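Local coordinates for protein putrescine aminotransferase (Halomonas elongata DSM 2581, PDB 6GWI) that probably transfers amino groups from amines such as putrescine to keto acceptors, using pyridoxal-5'-phosphate as cofactor, as a class-III aminotransferase, at residues Ser193-Ala196 with Phe197-Cys201; Glu236-Trp239 with Pro240-Lys244. All blocks are in the same frame, centred on the assembly; numbering follows the deposited sequence.

Contact 1: Ser193-Ala196 with Phe197-Cys201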
loop_
_atom_site.group_PDB
_atom_site.type_symbol
_atom_site.label_atom_id
_atom_site.label_comp_id
_atom_site.label_asym_id
_atom_site.label_seq_id
_atom_site.Cartn_x
_atom_site.Cartn_y
_atom_site.Cartn_z
ATOM N N SER B 193 36.999 18.128 3.024
ATOM C CA SER B 193 37.293 16.919 2.273
ATOM C C SER B 193 36.119 15.948 2.405
ATOM O O SER B 193 35.452 15.914 3.443
ATOM C CB SER B 193 38.567 16.256 2.783
ATOM O OG SER B 193 38.360 15.665 4.054
ATOM N N PRO B 194 35.839 15.148 1.373
ATOM C CA PRO B 194 34.787 14.125 1.524
ATOM C C PRO B 194 34.937 13.271 2.775
ATOM O O PRO B 194 33.930 12.943 3.416
ATOM C CB PRO B 194 34.925 13.299 0.238
ATOM C CG PRO B 194 35.438 14.281 -0.768
ATOM C CD PRO B 194 36.378 15.185 -0.002
ATOM N N GLU B 195 36.166 12.901 3.144
ATOM C CA GLU B 195 36.361 12.074 4.331
ATOM C C GLU B 195 35.882 12.795 5.586
ATOM O O GLU B 195 35.128 12.231 6.388
ATOM C CB GLU B 195 37.833 11.673 4.464
ATOM C CG GLU B 195 38.151 10.921 5.753
ATOM C CD GLU B 195 39.539 10.304 5.756
ATOM O OE1 GLU B 195 40.180 10.265 4.684
ATOM O OE2 GLU B 195 39.992 9.862 6.833
ATOM N N ALA B 196 36.322 14.042 5.784
ATOM C CA ALA B 196 35.905 14.793 6.963
ATOM C C ALA B 196 34.402 15.041 6.956
ATOM O O ALA B 196 33.749 14.979 8.005
ATOM C CB ALA B 196 36.658 16.121 7.040
ATOM N N PHE B 197 33.835 15.328 5.783
ATOM C CA PHE B 197 32.398 15.562 5.696
ATOM C C PHE B 197 31.612 14.326 6.116
ATOM O O PHE B 197 30.641 14.426 6.874
ATOM C CB PHE B 197 32.025 15.974 4.276
ATOM C CG PHE B 197 30.574 16.317 4.106
ATOM C CD1 PHE B 197 30.038 17.426 4.736
ATOM C CD2 PHE B 197 29.749 15.538 3.317
ATOM C CE1 PHE B 197 28.709 17.753 4.581
ATOM C CE2 PHE B 197 28.415 15.859 3.160
ATOM C CZ PHE B 197 27.895 16.968 3.792
ATOM N N GLY B 198 32.017 13.150 5.632
ATOM C CA GLY B 198 31.324 11.932 6.015
ATOM C C GLY B 198 31.294 11.729 7.516
ATOM O O GLY B 198 30.285 11.291 8.074
ATOM N N GLN B 199 32.392 12.060 8.194
ATOM C CA GLN B 199 32.449 11.886 9.640
ATOM C C GLN B 199 31.583 12.914 10.355
ATOM O O GLN B 199 30.941 12.596 11.363
ATOM C CB GLN B 199 33.904 11.961 10.102
ATOM C CG GLN B 199 34.759 10.841 9.521
ATOM C CD GLN B 199 36.240 11.029 9.760
ATOM O OE1 GLN B 199 36.713 12.149 9.952
ATOM N NE2 GLN B 199 36.983 9.930 9.750
ATOM N N THR B 200 31.536 14.145 9.844
ATOM C CA THR B 200 30.646 15.150 10.415
ATOM C C THR B 200 29.191 14.698 10.342
ATOM O O THR B 200 28.441 14.808 11.317
ATOM C CB THR B 200 30.825 16.479 9.681
ATOM O OG1 THR B 200 32.168 16.945 9.855
ATOM C CG2 THR B 200 29.853 17.529 10.199
ATOM N N CYS B 201 28.777 14.168 9.190
ATOM C CA CYS B 201 27.387 13.749 9.032
ATOM C C CYS B 201 27.062 12.536 9.894
ATOM O O CYS B 201 25.920 12.395 10.347
ATOM C CB CYS B 201 27.106 13.486 7.556
ATOM S SG CYS B 201 27.200 15.004 6.577
#

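Contact 2: Glu236-Trp239 with Pro240-Lys244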
loop_
_atom_site.group_PDB
_atom_site.type_symbol
_atom_site.label_atom_id
_atom_site.label_comp_id
_atom_site.label_asym_id
_atom_site.label_seq_id
_atom_site.Cartn_x
_atom_site.Cartn_y
_atom_site.Cartn_z
ATOM N N GLU B 236 32.945 7.641 1.513
ATOM C CA GLU B 236 33.301 6.312 1.997
ATOM C C GLU B 236 33.491 6.282 3.506
ATOM O O GLU B 236 33.394 5.207 4.110
ATOM C CB GLU B 236 34.566 5.821 1.290
ATOM C CG GLU B 236 34.369 5.576 -0.199
ATOM C CD GLU B 236 35.642 5.150 -0.903
ATOM O OE1 GLU B 236 36.646 4.876 -0.213
ATOM O OE2 GLU B 236 35.636 5.088 -2.152
ATOM N N SER B 237 33.757 7.432 4.126
ATOM C CA SER B 237 33.915 7.526 5.571
ATOM C C SER B 237 32.589 7.497 6.322
ATOM O O SER B 237 32.588 7.288 7.540
ATOM C CB SER B 237 34.663 8.813 5.928
ATOM O OG SER B 237 33.900 9.952 5.562
ATOM N N TYR B 238 31.466 7.698 5.632
ATOM C CA TYR B 238 30.207 7.942 6.326
ATOM C C TYR B 238 29.724 6.699 7.065
ATOM O O TYR B 238 29.530 6.725 8.285
ATOM C CB TYR B 238 29.151 8.431 5.333
ATOM C CG TYR B 238 27.786 8.641 5.950
ATOM C CD1 TYR B 238 27.544 9.708 6.805
ATOM C CD2 TYR B 238 26.736 7.773 5.667
ATOM C CE1 TYR B 238 26.293 9.903 7.368
ATOM C CE2 TYR B 238 25.481 7.961 6.223
ATOM C CZ TYR B 238 25.266 9.025 7.072
ATOM O OH TYR B 238 24.018 9.208 7.622
ATOM N N TRP B 239 29.513 5.604 6.346
ATOM C CA TRP B 239 28.867 4.453 6.962
ATOM C C TRP B 239 29.756 3.778 8.002
ATOM O O TRP B 239 29.237 3.306 9.023
ATOM C CB TRP B 239 28.422 3.453 5.892
ATOM C CG TRP B 239 27.083 3.816 5.302
ATOM C CD1 TRP B 239 26.816 4.162 4.008
ATOM C CD2 TRP B 239 25.834 3.900 6.004
ATOM N NE1 TRP B 239 25.478 4.441 3.857
ATOM C CE2 TRP B 239 24.854 4.288 5.068
ATOM C CE3 TRP B 239 25.450 3.678 7.330
ATOM C CZ2 TRP B 239 23.515 4.458 5.416
ATOM C CZ3 TRP B 239 24.120 3.845 7.673
ATOM C CH2 TRP B 239 23.169 4.234 6.720
ATOM N N PRO B 240 31.078 3.698 7.799
ATOM C CA PRO B 240 31.930 3.190 8.888
ATOM C C PRO B 240 31.811 4.017 10.154
ATOM O O PRO B 240 31.794 3.463 11.260
ATOM C CB PRO B 240 33.345 3.267 8.295
ATOM C CG PRO B 240 33.138 3.175 6.826
ATOM C CD PRO B 240 31.859 3.942 6.572
ATOM N N ALA B 241 31.732 5.342 10.016
ATOM C CA ALA B 241 31.554 6.198 11.183
ATOM C C ALA B 241 30.159 6.036 11.782
ATOM O O ALA B 241 30.001 6.083 13.007
ATOM C CB ALA B 241 31.826 7.655 10.806
ATOM N N VAL B 242 29.133 5.838 10.946
ATOM C CA VAL B 242 27.796 5.591 11.483
ATOM C C VAL B 242 27.791 4.315 12.318
ATOM O O VAL B 242 27.189 4.262 13.398
ATOM C CB VAL B 242 26.751 5.518 10.352
ATOM C CG1 VAL B 242 25.409 5.031 10.900
ATOM C CG2 VAL B 242 26.586 6.875 9.670
ATOM N N LYS B 243 28.450 3.262 11.825
ATOM C CA LYS B 243 28.524 2.022 12.588
ATOM C C LYS B 243 29.177 2.258 13.941
ATOM O O LYS B 243 28.806 1.625 14.936
ATOM C CB LYS B 243 29.303 0.966 11.800
ATOM C CG LYS B 243 28.613 0.497 10.528
ATOM C CD LYS B 243 29.141 -0.856 10.065
ATOM C CE LYS B 243 30.563 -0.760 9.535
ATOM N NZ LYS B 243 30.985 -2.023 8.863
ATOM N N LYS B 244 30.149 3.167 13.992
ATOM C CA LYS B 244 30.800 3.495 15.253
ATOM C C LYS B 244 29.809 4.102 16.236
ATOM O O LYS B 244 29.798 3.743 17.421
ATOM C CB LYS B 244 31.962 4.452 14.975
ATOM C CG LYS B 244 33.035 4.512 16.051
ATOM C CD LYS B 244 34.371 5.004 15.485
ATOM C CE LYS B 244 34.328 6.468 15.059
ATOM N NZ LYS B 244 34.169 7.391 16.219
#

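Contact 1: Ser193-Ala196 with Phe197-Cys201
S193 O receives F197 N at 2.9 Å, the opening i to i+4 bond of helix 194-212, and three more bonds of the same spacing follow: G198 N to P194 O, Q199 N to E195 O and T200 N to A196 O. Q199 N to E195 O is the longest of the four, at 3.3 Å. S193 stands at the N-cap position: its OG reaches forward to accept from A196 N at 3.1 Å with an N-H...O angle of 167°. P194 follows as the first helical residue, where its lack of an N-H costs the helix no bond. One turn on, A196 O is gripped twice by T200. T200 N reaches A196 O at 3.0 Å, while T200 OG1 donates to A196 O at 3.1 Å from above the carbonyl plane; a chi1 of -62° sets the hydroxyl beside its own backbone N and puts CG2 anti to that N. E195 and Q199 run side by side on the exposed flank, the carboxylate and amide planes almost perpendicular, with E195 OE2 and Q199 NE2 still 4.2 Å apart. Q199 instead lays CG against E195 O at 3.4 Å. On the buried flank the F197 side chain leads away from the first turn, touching R181, and C201 SG sits over the rim of one face of its ring. The chemistry is that of a capped helix start: a serine hydroxyl satisfies an amide that has no preceding turn to bond to, and a threonine hydroxyl adds a second donor to a carbonyl already in use.

Contact 2: Glu236-Trp239 with Pro240-Lys244
Y238 O takes the 2.8 Å bond from V242 N, the shortest here near the N-terminal end of helix 238-248, the helix of a beta-alpha-beta unit between parallel strands 217-222 and 252-255. A241 N to S237 O, longer at 3.3 Å, and K243 N to W239 O flank it. P240 has no N-H to give, and its ring occupies the position instead, CD resting 3.2 Å from E236 O. The buried side is built from two aromatics and the branches of V242. V242 CG2 lies over one face of the Y238 ring in a CH-pi contact, 3.7 Å from the ring centroid and 15° off the normal, displaced toward the rim. V242 CG1, anti to its backbone N (chi1 171°), runs instead to the indole, meeting W239 CZ3 at 3.7 Å, so one valine serves both rings. The rings also meet each other: Y238 CE2 stands over the centre of one indole face, and W239 NE1 lies at the tyrosine edge, in its plane. Both polar ends are satisfied elsewhere, Y238 OH by R146 and W239 NE1 by the carbonyl of P224, while F220 of strand 217-222 packs against Y238, W239 and V242, joining the helix to the sheet. On the exposed side K243 CG sits 3.2 Å from W239 O, the carbonyl that K243 N also bonds.

From the N terminus, contact 1 comes first, opening helix 194-212 ahead of strand 217-222; contact 2 follows that strand and lies at the N-terminal end of helix 238-248, which leads into strand 252-255. Each is local to one continuous run of nine residues, closing short overlapping i to i+4 turns and no long loop, and they stand in series, neither nesting nor crossing. Their centres are 10 Å apart because the two helix ends pack together. S237 OG probably hydrogen-bonds E195 O at 2.7 Å and also rests against G198 CA, where the absence of a side chain permits close approach, while C201 CB packs on Y238 CE1. Helix 238-248 thus lies against both helix 194-212 and strand 217-222.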